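Long-range contacts in FAD-dependent pyridine nucleotide-disulphide oxidoreductase (Desulfovibrio vulgaris, PDB 3IWA), which probably uses FAD to pass electrons between a nicotinamide nucleotide and another substrate, as in other pyridine nucleotide-disulphide oxidoreductases: residues 225-230 with 237-242; 276-281 with 296-301; 85-90 with 99-104; 347-352 with 403-408. All coordinates share one frame; numbering follows the deposited sequence.

All four contacts are pairs of neighbouring strands, each in a different sheet. Along the chain the order is contact 3, contact 1, contact 2, contact 4, and none is nested in another. Contact 3 (85-90 with 99-104) and contact 1 (225-230 with 237-242) are hairpins of two three-stranded antiparallel sheets, their centres about 37 Å apart. Contact 2 (276-281 with 296-301) lies nearer the centre of the chain in space than contacts 1 and 3, and comes within about 8 Å of contact 4, nearest atoms. Contacts 1 to 3 pair strands in the oxidoreductase region. Contact 4 (347-352 with 403-408) belongs to the dimerisation domain, where Ser350 touches the second subunit.

Contact 1. Residues 225-230 with 237-242; sequences VVRLEG and RVITDK
The carbonyl oxygen of Ile239 accepts two backbone bonds. Val226 N reaches Ile239 O at 2.8 Å, in the carbonyl plane, and Arg227 N gives a longer bond to the same oxygen at 3.2 Å. Two successive residues thus face one, which is a classic beta bulge. Beyond it Ile239 N bonds to Arg227 O, and Glu229 and Arg237 pair both ways.

The carboxylate of Glu229 lies between two arginines. Glu229 OE1 takes Arg237 NE at 3.0 Å through the anti lone pair, in the guanidinium plane, and Arg237 NH1 adds a weak bond. The Arg237 chain bends at chi3 (-64°), which sets NE by this oxygen. The Glu229 carboxylate and the Arg237 guanidinium are turned 61° apart. Glu229 OE2 accepts from Arg227 NE at 2.7 Å. Glu231 takes Arg237 NH2. A water joins Gly230 O and Arg237 NH1.

These strands form a beta hairpin, two of the three strands of an antiparallel sheet that strand 244-246 completes. On the salt-bridge face Ile239 lies beside Arg227 and points the same way; Ile239 CG1 is 3.8 Å from Arg227 CG. Ile239 CG2 sits over one face of that guanidinium, toward the rim. On the opposite face of the sheet Leu228 CD2 packs 3.7 Å from Val238 CG1. Val225 and Val238 also touch strand 161-165 of the neighbouring parallel sheet.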
loop_
_atom_site.group_PDB
_atom_site.type_symbol
_atom_site.label_atom_id
_atom_site.label_comp_id
_atom_site.label_asym_id
_atom_site.label_seq_id
_atom_site.Cartn_x
_atom_site.Cartn_y
_atom_site.Cartn_z
ATOM N N VAL A 225 -29.147 -15.601 20.453
ATOM C CA VAL A 225 -29.674 -16.923 20.163
ATOM C C VAL A 225 -30.050 -17.541 21.512
ATOM O O VAL A 225 -29.221 -17.631 22.428
ATOM C CB VAL A 225 -28.666 -17.842 19.385
ATOM C CG1 VAL A 225 -29.180 -19.264 19.345
ATOM C CG2 VAL A 225 -28.425 -17.350 17.980
ATOM N N VAL A 226 -31.308 -17.955 21.618
ATOM C CA VAL A 226 -31.841 -18.523 22.858
ATOM C C VAL A 226 -31.880 -20.048 22.842
ATOM O O VAL A 226 -31.574 -20.682 23.854
ATOM C CB VAL A 226 -33.224 -17.923 23.193
ATOM C CG1 VAL A 226 -34.049 -18.888 24.007
ATOM C CG2 VAL A 226 -33.041 -16.594 23.964
ATOM N N ARG A 227 -32.262 -20.631 21.714
ATOM C CA ARG A 227 -32.135 -22.057 21.520
ATOM C C ARG A 227 -32.345 -22.416 20.033
ATOM O O ARG A 227 -32.890 -21.626 19.264
ATOM C CB ARG A 227 -33.126 -22.823 22.418
ATOM C CG ARG A 227 -34.565 -22.783 21.927
ATOM C CD ARG A 227 -35.543 -23.673 22.746
ATOM N NE ARG A 227 -36.874 -23.150 22.471
ATOM C CZ ARG A 227 -37.363 -22.044 23.017
ATOM N NH1 ARG A 227 -36.684 -21.384 23.932
ATOM N NH2 ARG A 227 -38.555 -21.612 22.662
ATOM N N LEU A 228 -31.861 -23.598 19.655
ATOM C CA LEU A 228 -32.166 -24.209 18.369
ATOM C C LEU A 228 -33.199 -25.335 18.569
ATOM O O LEU A 228 -33.111 -26.105 19.517
ATOM C CB LEU A 228 -30.921 -24.783 17.707
ATOM C CG LEU A 228 -29.711 -23.868 17.521
ATOM C CD1 LEU A 228 -28.697 -24.520 16.531
ATOM C CD2 LEU A 228 -30.116 -22.471 17.073
ATOM N N GLU A 229 -34.166 -25.381 17.663
ATOM C CA GLU A 229 -35.223 -26.378 17.658
ATOM C C GLU A 229 -35.108 -27.277 16.441
ATOM O O GLU A 229 -34.788 -26.798 15.326
ATOM C CB GLU A 229 -36.590 -25.705 17.700
ATOM C CG GLU A 229 -37.100 -25.610 19.120
ATOM C CD GLU A 229 -38.282 -24.714 19.307
ATOM O OE1 GLU A 229 -39.110 -24.599 18.381
ATOM O OE2 GLU A 229 -38.382 -24.152 20.430
ATOM N N GLY A 230 -35.350 -28.576 16.672
ATOM C CA GLY A 230 -35.137 -29.613 15.667
ATOM C C GLY A 230 -36.287 -30.584 15.402
ATOM O O GLY A 230 -37.183 -30.767 16.258
ATOM N N ARG A 237 -35.336 -24.823 13.361
ATOM C CA ARG A 237 -35.655 -23.458 13.773
ATOM C C ARG A 237 -34.582 -22.873 14.707
ATOM O O ARG A 237 -34.035 -23.568 15.557
ATOM C CB ARG A 237 -37.022 -23.417 14.468
ATOM C CG ARG A 237 -38.211 -23.823 13.593
ATOM C CD ARG A 237 -39.519 -23.873 14.399
ATOM N NE ARG A 237 -39.475 -24.918 15.442
ATOM C CZ ARG A 237 -39.645 -26.228 15.221
ATOM N NH1 ARG A 237 -39.576 -27.094 16.236
ATOM N NH2 ARG A 237 -39.878 -26.687 13.992
ATOM N N VAL A 238 -34.275 -21.594 14.522
ATOM C CA VAL A 238 -33.479 -20.836 15.505
ATOM C C VAL A 238 -34.389 -19.877 16.277
ATOM O O VAL A 238 -35.093 -19.058 15.708
ATOM C CB VAL A 238 -32.355 -20.005 14.839
ATOM C CG1 VAL A 238 -31.538 -19.240 15.920
ATOM C CG2 VAL A 238 -31.478 -20.904 13.947
ATOM N N ILE A 239 -34.371 -19.974 17.588
ATOM C CA ILE A 239 -35.186 -19.052 18.407
ATOM C C ILE A 239 -34.246 -18.034 18.970
ATOM O O ILE A 239 -33.316 -18.385 19.664
ATOM C CB ILE A 239 -35.930 -19.765 19.598
ATOM C CG1 ILE A 239 -36.546 -21.093 19.116
ATOM C CG2 ILE A 239 -36.961 -18.803 20.220
ATOM C CD1 ILE A 239 -37.494 -20.948 17.896
ATOM N N THR A 240 -34.510 -16.778 18.670
ATOM C CA THR A 240 -33.776 -15.692 19.268
ATOM C C THR A 240 -34.627 -15.098 20.381
ATOM O O THR A 240 -35.763 -15.551 20.594
ATOM C CB THR A 240 -33.395 -14.633 18.230
ATOM O OG1 THR A 240 -34.545 -13.887 17.835
ATOM C CG2 THR A 240 -32.739 -15.290 16.989
ATOM N N ASP A 241 -34.076 -14.115 21.100
ATOM C CA ASP A 241 -34.848 -13.372 22.112
ATOM C C ASP A 241 -35.865 -12.405 21.490
ATOM O O ASP A 241 -36.629 -11.735 22.209
ATOM C CB ASP A 241 -33.936 -12.626 23.114
ATOM C CG ASP A 241 -33.000 -11.579 22.451
ATOM O OD1 ASP A 241 -32.848 -11.555 21.196
ATOM O OD2 ASP A 241 -32.394 -10.782 23.212
ATOM N N LYS A 242 -35.896 -12.337 20.165
ATOM C CA LYS A 242 -36.803 -11.440 19.468
ATOM C C LYS A 242 -37.716 -12.103 18.429
ATOM O O LYS A 242 -38.703 -11.493 18.013
ATOM C CB LYS A 242 -35.980 -10.341 18.804
ATOM C CG LYS A 242 -35.268 -9.435 19.831
ATOM C CD LYS A 242 -34.766 -8.138 19.194
ATOM C CE LYS A 242 -33.818 -7.370 20.139
ATOM N NZ LYS A 242 -33.096 -6.200 19.476
HETATM O O HOH W 1 -39.436 -30.227 17.057
#

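Contact 2. Residues 276-281 with 296-301; sequences IIVDTR and VTIPNL
Val296, Thr297 and Val278 have the most surface buried here. Val296 lies against the backbone of Ile276: Val296 CB is 3.4 Å from Ile276 O, and its CA makes a CA-H...O contact with the same oxygen. Val296 CG1 also meets Val278 CG1 at 4.0 Å, where the two side chains cross at about a right angle. Val296 CG1 is anti to its carbonyl carbon (chi1 -55°). This branch is the one that meets Val278.

Thr297 gives the direct backbone bond. Thr297 N donates to Ile276 O at 3.0 Å, with the donor tilted 32° from the carbonyl plane. Thr297 CG2 lies 3.7 Å from Ile277 CG1, the two side chains side by side and pointing the same way. The hydroxyl OG1 is hydrogen-bonded to Gly307 O.

Val278 sends CG2 to Ile298 CG2 at 4.1 Å, again side by side.

The segments form a short, weakly bonded parallel pair at the edge of a small mixed sheet, with strand 306-307 antiparallel on the other side of strand 296-299. Ala291 of strand 289-291, in the larger parallel sheet, touches Ile276, Val278 and Val296. Past Thr297 the chains draw apart. Val278 O and Thr297 O are both acceptors and cannot bond each other, so a water supplies both protons, 2.7 Å from each oxygen.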
loop_
_atom_site.group_PDB
_atom_site.type_symbol
_atom_site.label_atom_id
_atom_site.label_comp_id
_atom_site.label_asym_id
_atom_site.label_seq_id
_atom_site.Cartn_x
_atom_site.Cartn_y
_atom_site.Cartn_z
ATOM N N ILE A 276 -1.442 -20.574 22.755
ATOM C CA ILE A 276 -0.034 -20.928 22.971
ATOM C C ILE A 276 0.853 -19.682 22.804
ATOM O O ILE A 276 0.732 -18.947 21.816
ATOM C CB ILE A 276 0.399 -22.004 21.989
ATOM C CG1 ILE A 276 -0.352 -23.321 22.244
ATOM C CG2 ILE A 276 1.883 -22.220 22.048
ATOM C CD1 ILE A 276 -0.146 -24.344 21.161
ATOM N N ILE A 277 1.719 -19.437 23.785
ATOM C CA ILE A 277 2.577 -18.279 23.779
ATOM C C ILE A 277 3.838 -18.662 23.043
ATOM O O ILE A 277 4.492 -19.630 23.400
ATOM C CB ILE A 277 2.889 -17.802 25.201
ATOM C CG1 ILE A 277 1.623 -17.273 25.882
ATOM C CG2 ILE A 277 4.007 -16.709 25.220
ATOM C CD1 ILE A 277 1.858 -16.944 27.369
ATOM N N VAL A 278 4.166 -17.900 22.003
ATOM C CA VAL A 278 5.388 -18.116 21.228
ATOM C C VAL A 278 6.270 -16.871 21.147
ATOM O O VAL A 278 5.794 -15.739 21.199
ATOM C CB VAL A 278 5.051 -18.585 19.813
ATOM C CG1 VAL A 278 4.311 -19.923 19.884
ATOM C CG2 VAL A 278 4.226 -17.540 19.084
ATOM N N ASP A 279 7.571 -17.085 20.981
ATOM C CA ASP A 279 8.473 -15.985 20.706
ATOM C C ASP A 279 8.430 -15.643 19.210
ATOM O O ASP A 279 7.661 -16.251 18.444
ATOM C CB ASP A 279 9.889 -16.311 21.211
ATOM C CG ASP A 279 10.626 -17.324 20.358
ATOM O OD1 ASP A 279 10.147 -17.713 19.260
ATOM O OD2 ASP A 279 11.719 -17.747 20.823
ATOM N N THR A 280 9.270 -14.708 18.780
ATOM C CA THR A 280 9.167 -14.231 17.415
ATOM C C THR A 280 9.720 -15.221 16.430
ATOM O O THR A 280 9.489 -15.066 15.245
ATOM C CB THR A 280 9.879 -12.901 17.198
ATOM O OG1 THR A 280 11.253 -13.112 17.423
ATOM C CG2 THR A 280 9.361 -11.846 18.150
ATOM N N ARG A 281 10.438 -16.236 16.910
ATOM C CA ARG A 281 10.877 -17.348 16.047
ATOM C C ARG A 281 9.788 -18.430 15.894
ATOM O O ARG A 281 10.001 -19.441 15.227
ATOM C CB ARG A 281 12.160 -17.986 16.598
ATOM C CG ARG A 281 13.440 -17.315 16.213
ATOM C CD ARG A 281 13.694 -16.045 17.001
ATOM N NE ARG A 281 14.932 -15.396 16.551
ATOM C CZ ARG A 281 15.355 -14.195 16.970
ATOM N NH1 ARG A 281 14.660 -13.509 17.873
ATOM N NH2 ARG A 281 16.487 -13.677 16.496
ATOM N N VAL A 296 -2.176 -19.716 18.555
ATOM C CA VAL A 296 -1.177 -18.914 19.227
ATOM C C VAL A 296 -1.619 -17.473 19.461
ATOM O O VAL A 296 -2.517 -16.966 18.802
ATOM C CB VAL A 296 0.182 -18.899 18.429
ATOM C CG1 VAL A 296 0.694 -20.339 18.158
ATOM C CG2 VAL A 296 0.054 -18.140 17.089
ATOM N N THR A 297 -0.950 -16.837 20.423
ATOM C CA THR A 297 -0.953 -15.394 20.613
ATOM C C THR A 297 0.378 -14.827 20.158
ATOM O O THR A 297 1.399 -15.413 20.410
ATOM C CB THR A 297 -1.179 -14.937 22.102
ATOM O OG1 THR A 297 -1.048 -13.500 22.206
ATOM C CG2 THR A 297 -0.160 -15.593 23.069
ATOM N N ILE A 298 0.334 -13.690 19.473
ATOM C CA ILE A 298 1.525 -12.939 19.093
ATOM C C ILE A 298 1.271 -11.449 19.378
ATOM O O ILE A 298 0.146 -11.035 19.521
ATOM C CB ILE A 298 1.825 -13.073 17.622
ATOM C CG1 ILE A 298 0.625 -12.604 16.803
ATOM C CG2 ILE A 298 2.166 -14.497 17.292
ATOM C CD1 ILE A 298 0.804 -12.746 15.340
ATOM N N PRO A 299 2.337 -10.645 19.470
ATOM C CA PRO A 299 2.180 -9.234 19.829
ATOM C C PRO A 299 1.273 -8.475 18.869
ATOM O O PRO A 299 1.399 -8.614 17.643
ATOM C CB PRO A 299 3.598 -8.692 19.719
ATOM C CG PRO A 299 4.479 -9.882 19.861
ATOM C CD PRO A 299 3.737 -10.966 19.172
ATOM N N ASN A 300 0.333 -7.721 19.411
ATOM C CA ASN A 300 -0.414 -6.809 18.591
ATOM C C ASN A 300 0.539 -5.666 18.333
ATOM O O ASN A 300 0.945 -5.021 19.279
ATOM C CB ASN A 300 -1.663 -6.323 19.331
ATOM C CG ASN A 300 -2.509 -5.375 18.500
ATOM O OD1 ASN A 300 -2.048 -4.328 18.065
ATOM N ND2 ASN A 300 -3.733 -5.743 18.279
ATOM N N LEU A 301 0.925 -5.408 17.085
ATOM C CA LEU A 301 1.918 -4.332 16.852
ATOM C C LEU A 301 1.405 -2.874 16.990
ATOM O O LEU A 301 2.188 -1.938 16.880
ATOM C CB LEU A 301 2.658 -4.536 15.531
ATOM C CG LEU A 301 3.373 -5.893 15.438
ATOM C CD1 LEU A 301 3.798 -6.128 14.009
ATOM C CD2 LEU A 301 4.572 -5.987 16.359
HETATM O O HOH W 2 3.443 -14.605 21.903
#

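Contact 3. Residues 85-90 with 99-104; sequences VETRAH and VEIENL
Segments 85-90 and 99-104 pair antiparallel, with Arg88 and Glu102 as a hydrogen-bonded pair and Thr87-Asn103 and Ala89-Ile101 as non-hydrogen-bonded pairs. They form a beta hairpin, which strand 109-113 extends to a three-stranded sheet. Arg88 and Glu102 bond both ways. Further bonds run from Leu104 N to Glu86 O at 3.0 Å and from His90 N to Glu100 O at 2.7 Å.

Thr87, Ala89 and Ile101 are buried on one face, which Asn103 shares at the hairpin's open end. Ala89 CB touches Val99 CG1 at 3.7 Å. Thr87 CG2 is anti to the backbone N, and this methyl, Thr87 CG2, meets Ile101 CD1 at 4.0 Å. Both residues pack on Ile34 of strand 30-34. This joins the hairpin to the large parallel sheet.

Near the 104 end, the isobutyl group of Leu104 lies against the aliphatic part of Arg88, with Leu104 CD1 3.7 Å from Arg88 CG. Glu102 pairs with Arg109 by a salt bridge. At the other end His90 and Glu100 run side by side. Glu100 OE2 sits at the ring edge, 3.6 Å from His90 ND1, with ring and carboxylate planes 49° apart.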
loop_
_atom_site.group_PDB
_atom_site.type_symbol
_atom_site.label_atom_id
_atom_site.label_comp_id
_atom_site.label_asym_id
_atom_site.label_seq_id
_atom_site.Cartn_x
_atom_site.Cartn_y
_atom_site.Cartn_z
ATOM N N VAL A 85 -3.475 -39.798 8.044
ATOM C CA VAL A 85 -4.831 -39.264 8.163
ATOM C C VAL A 85 -5.669 -39.998 9.215
ATOM O O VAL A 85 -5.265 -41.032 9.748
ATOM C CB VAL A 85 -5.571 -39.253 6.800
ATOM C CG1 VAL A 85 -4.820 -38.341 5.813
ATOM C CG2 VAL A 85 -5.739 -40.677 6.241
ATOM N N GLU A 86 -6.829 -39.432 9.523
ATOM C CA GLU A 86 -7.697 -39.939 10.590
ATOM C C GLU A 86 -6.905 -40.415 11.822
ATOM O O GLU A 86 -7.201 -41.466 12.394
ATOM C CB GLU A 86 -8.623 -41.042 10.049
ATOM C CG GLU A 86 -9.540 -40.553 8.924
ATOM C CD GLU A 86 -10.732 -41.486 8.653
ATOM O OE1 GLU A 86 -11.671 -41.531 9.487
ATOM O OE2 GLU A 86 -10.746 -42.157 7.590
ATOM N N THR A 87 -5.918 -39.613 12.221
ATOM C CA THR A 87 -4.983 -39.940 13.302
ATOM C C THR A 87 -4.920 -38.789 14.287
ATOM O O THR A 87 -4.861 -37.639 13.876
ATOM C CB THR A 87 -3.571 -40.155 12.741
ATOM O OG1 THR A 87 -3.632 -41.089 11.662
ATOM C CG2 THR A 87 -2.648 -40.663 13.776
ATOM N N ARG A 88 -4.913 -39.108 15.580
ATOM C CA ARG A 88 -4.864 -38.102 16.648
ATOM C C ARG A 88 -3.647 -38.221 17.526
ATOM O O ARG A 88 -3.302 -39.307 17.941
ATOM C CB ARG A 88 -6.059 -38.248 17.577
ATOM C CG ARG A 88 -7.312 -37.672 17.026
ATOM C CD ARG A 88 -8.344 -37.390 18.093
ATOM N NE ARG A 88 -8.559 -35.944 18.256
ATOM C CZ ARG A 88 -8.339 -35.263 19.378
ATOM N NH1 ARG A 88 -7.899 -35.877 20.476
ATOM N NH2 ARG A 88 -8.572 -33.962 19.400
ATOM N N ALA A 89 -3.026 -37.094 17.850
ATOM C CA ALA A 89 -2.016 -37.078 18.905
ATOM C C ALA A 89 -2.785 -37.105 20.209
ATOM O O ALA A 89 -3.775 -36.393 20.361
ATOM C CB ALA A 89 -1.136 -35.849 18.825
ATOM N N HIS A 90 -2.349 -37.955 21.129
ATOM C CA HIS A 90 -3.044 -38.137 22.407
ATOM C C HIS A 90 -2.306 -37.384 23.486
ATOM O O HIS A 90 -2.932 -36.789 24.352
ATOM C CB HIS A 90 -3.176 -39.631 22.752
ATOM C CG HIS A 90 -3.493 -39.907 24.191
ATOM N ND1 HIS A 90 -2.543 -40.368 25.081
ATOM C CD2 HIS A 90 -4.649 -39.801 24.893
ATOM C CE1 HIS A 90 -3.092 -40.511 26.272
ATOM N NE2 HIS A 90 -4.369 -40.177 26.187
ATOM N N VAL A 99 5.519 -38.373 20.820
ATOM C CA VAL A 99 4.091 -38.100 20.690
ATOM C C VAL A 99 3.395 -39.440 20.535
ATOM O O VAL A 99 3.715 -40.177 19.604
ATOM C CB VAL A 99 3.731 -37.297 19.413
ATOM C CG1 VAL A 99 2.292 -36.935 19.458
ATOM C CG2 VAL A 99 4.589 -36.064 19.248
ATOM N N GLU A 100 2.446 -39.748 21.418
ATOM C CA GLU A 100 1.620 -40.956 21.271
ATOM C C GLU A 100 0.435 -40.627 20.360
ATOM O O GLU A 100 -0.279 -39.652 20.570
ATOM C CB GLU A 100 1.113 -41.483 22.621
ATOM C CG GLU A 100 2.196 -41.898 23.638
ATOM C CD GLU A 100 1.592 -42.375 24.980
ATOM O OE1 GLU A 100 1.871 -43.520 25.384
ATOM O OE2 GLU A 100 0.816 -41.628 25.626
ATOM N N ILE A 101 0.236 -41.439 19.340
ATOM C CA ILE A 101 -0.833 -41.187 18.390
ATOM C C ILE A 101 -1.775 -42.386 18.341
ATOM O O ILE A 101 -1.383 -43.511 18.696
ATOM C CB ILE A 101 -0.268 -40.842 16.993
ATOM C CG1 ILE A 101 0.414 -42.050 16.343
ATOM C CG2 ILE A 101 0.747 -39.680 17.111
ATOM C CD1 ILE A 101 0.997 -41.767 14.957
ATOM N N GLU A 102 -3.013 -42.137 17.920
ATOM C CA GLU A 102 -3.976 -43.211 17.711
ATOM C C GLU A 102 -4.788 -42.986 16.439
ATOM O O GLU A 102 -5.390 -41.945 16.247
ATOM C CB GLU A 102 -4.862 -43.407 18.957
ATOM C CG GLU A 102 -6.184 -42.675 18.989
ATOM C CD GLU A 102 -6.946 -42.920 20.293
ATOM O OE1 GLU A 102 -6.456 -42.450 21.357
ATOM O OE2 GLU A 102 -8.034 -43.569 20.247
ATOM N N ASN A 103 -4.732 -43.971 15.552
ATOM C CA ASN A 103 -5.611 -44.067 14.396
ATOM C C ASN A 103 -7.044 -44.290 14.893
ATOM O O ASN A 103 -7.288 -45.216 15.648
ATOM C CB ASN A 103 -5.151 -45.229 13.514
ATOM C CG ASN A 103 -5.857 -45.263 12.175
ATOM O OD1 ASN A 103 -7.074 -45.391 12.115
ATOM N ND2 ASN A 103 -5.095 -45.145 11.090
ATOM N N LEU A 104 -7.978 -43.435 14.486
ATOM C CA LEU A 104 -9.328 -43.401 15.079
ATOM C C LEU A 104 -10.287 -44.493 14.547
ATOM O O LEU A 104 -11.312 -44.784 15.160
ATOM C CB LEU A 104 -9.938 -42.005 14.877
ATOM C CG LEU A 104 -9.227 -40.834 15.580
ATOM C CD1 LEU A 104 -9.880 -39.533 15.196
ATOM C CD2 LEU A 104 -9.250 -40.993 17.100
#

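Contact 4. Residues 347-352 with 403-408; sequences GSASGA and QGFSTL
Four backbone hydrogen bonds join the two strands. Segments 347-352 and 403-408 are adjacent antiparallel strands in the five-stranded sheet of the dimerisation domain. Ser348 and Ser406 bond in both directions, with Ser348 N to Ser406 O at 2.8 Å. Ser350 and Gly404 do the same, with Gly404 N to Ser350 O at 2.9 Å. Between these bonds, CA-H...O contacts bring Ala349 CA to Gly404 O and Phe405 CA to Ser348 O. Fifty residues separate the two segments, so this is no simple hairpin.

Apolar packing gathers on the face with Ala349 and Phe405. Phe405 CG is anti to the backbone N (chi1 180°), beside the carbonyl carbon. The ring then lies by the other strand, with Phe405 CD1 3.5 Å from Ser348 O. It extends toward Gly347, whose CA lies 3.6 Å from Phe405 CZ. Ala349 CB approaches the ring edge, 4.1 Å from Phe405 CD1. Helix 202-214 covers this side through Leu204 and Leu208, which touch Phe405.

Two polar side chains, Ser350 and Gln403, bond to residues outside the two segments. Ser350 OG bonds to Trp340 O on the adjoining strand, and Gln403 NE2 bonds to Leu354 O. On the opposite face from Phe405, Ser350 packs on Leu412 and Ile416 of helix 409-423 and on Val438 of the second subunit. Strand 399-406 is followed by an ST turn just before that helix: Ser406 OG accepts from Leu408 N at 2.9 Å, and the same oxygen is hydrogen-bonded to Ile385 O.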
loop_
_atom_site.group_PDB
_atom_site.type_symbol
_atom_site.label_atom_id
_atom_site.label_comp_id
_atom_site.label_asym_id
_atom_site.label_seq_id
_atom_site.Cartn_x
_atom_site.Cartn_y
_atom_site.Cartn_z
ATOM N N GLY A 347 -20.014 -3.833 -2.875
ATOM C CA GLY A 347 -18.872 -3.160 -2.264
ATOM C C GLY A 347 -17.845 -4.124 -1.713
ATOM O O GLY A 347 -18.078 -5.322 -1.650
ATOM N N SER A 348 -16.707 -3.560 -1.325
ATOM C CA SER A 348 -15.656 -4.237 -0.608
ATOM C C SER A 348 -15.340 -3.415 0.598
ATOM O O SER A 348 -15.424 -2.214 0.541
ATOM C CB SER A 348 -14.413 -4.325 -1.456
ATOM O OG SER A 348 -14.599 -5.295 -2.466
ATOM N N ALA A 349 -14.992 -4.064 1.688
ATOM C CA ALA A 349 -14.557 -3.387 2.878
ATOM C C ALA A 349 -13.153 -3.892 3.221
ATOM O O ALA A 349 -12.842 -5.040 2.963
ATOM C CB ALA A 349 -15.522 -3.655 4.017
ATOM N N SER A 350 -12.314 -3.043 3.814
ATOM C CA SER A 350 -10.943 -3.419 4.151
ATOM C C SER A 350 -10.418 -2.550 5.270
ATOM O O SER A 350 -10.950 -1.494 5.502
ATOM C CB SER A 350 -10.051 -3.316 2.913
ATOM O OG SER A 350 -8.798 -3.888 3.198
ATOM N N GLY A 351 -9.391 -3.013 5.977
ATOM C CA GLY A 351 -8.859 -2.304 7.167
ATOM C C GLY A 351 -7.641 -2.952 7.859
ATOM O O GLY A 351 -7.129 -3.957 7.422
ATOM N N ALA A 352 -7.175 -2.341 8.928
ATOM C CA ALA A 352 -6.012 -2.804 9.667
ATOM C C ALA A 352 -5.981 -2.055 10.957
ATOM O O ALA A 352 -6.393 -0.927 10.990
ATOM C CB ALA A 352 -4.701 -2.576 8.898
ATOM N N GLN A 403 -9.831 1.970 8.240
ATOM C CA GLN A 403 -10.782 1.124 7.555
ATOM C C GLN A 403 -11.468 1.842 6.402
ATOM O O GLN A 403 -11.447 3.018 6.324
ATOM C CB GLN A 403 -11.859 0.675 8.501
ATOM C CG GLN A 403 -11.386 -0.121 9.672
ATOM C CD GLN A 403 -10.963 0.721 10.777
ATOM O OE1 GLN A 403 -11.604 1.715 11.064
ATOM N NE2 GLN A 403 -9.877 0.339 11.448
ATOM N N GLY A 404 -12.114 1.117 5.512
ATOM C CA GLY A 404 -12.793 1.757 4.416
ATOM C C GLY A 404 -13.809 0.880 3.723
ATOM O O GLY A 404 -13.854 -0.336 3.946
ATOM N N PHE A 405 -14.592 1.511 2.852
ATOM C CA PHE A 405 -15.533 0.803 2.011
ATOM C C PHE A 405 -15.578 1.461 0.639
ATOM O O PHE A 405 -15.476 2.677 0.521
ATOM C CB PHE A 405 -16.908 0.802 2.687
ATOM C CG PHE A 405 -17.985 0.105 1.910
ATOM C CD1 PHE A 405 -18.325 -1.199 2.193
ATOM C CD2 PHE A 405 -18.688 0.773 0.937
ATOM C CE1 PHE A 405 -19.346 -1.836 1.527
ATOM C CE2 PHE A 405 -19.708 0.130 0.244
ATOM C CZ PHE A 405 -20.031 -1.180 0.547
ATOM N N SER A 406 -15.692 0.638 -0.391
ATOM C CA SER A 406 -15.744 1.111 -1.770
ATOM C C SER A 406 -16.380 0.092 -2.715
ATOM O O SER A 406 -16.266 -1.098 -2.511
ATOM C CB SER A 406 -14.332 1.410 -2.297
ATOM O OG SER A 406 -14.409 2.082 -3.555
ATOM N N THR A 407 -16.985 0.579 -3.792
ATOM C CA THR A 407 -17.377 -0.282 -4.907
ATOM C C THR A 407 -16.152 -0.640 -5.746
ATOM O O THR A 407 -16.166 -1.591 -6.524
ATOM C CB THR A 407 -18.442 0.400 -5.762
ATOM O OG1 THR A 407 -17.949 1.674 -6.185
ATOM C CG2 THR A 407 -19.742 0.604 -4.937
ATOM N N LEU A 408 -15.075 0.110 -5.582
ATOM C CA LEU A 408 -13.838 -0.247 -6.249
ATOM C C LEU A 408 -12.940 -1.003 -5.278
ATOM O O LEU A 408 -12.300 -0.400 -4.403
ATOM C CB LEU A 408 -13.146 1.000 -6.774
ATOM C CG LEU A 408 -14.059 1.981 -7.521
ATOM C CD1 LEU A 408 -13.819 3.402 -6.987
ATOM C CD2 LEU A 408 -13.893 1.918 -9.059
#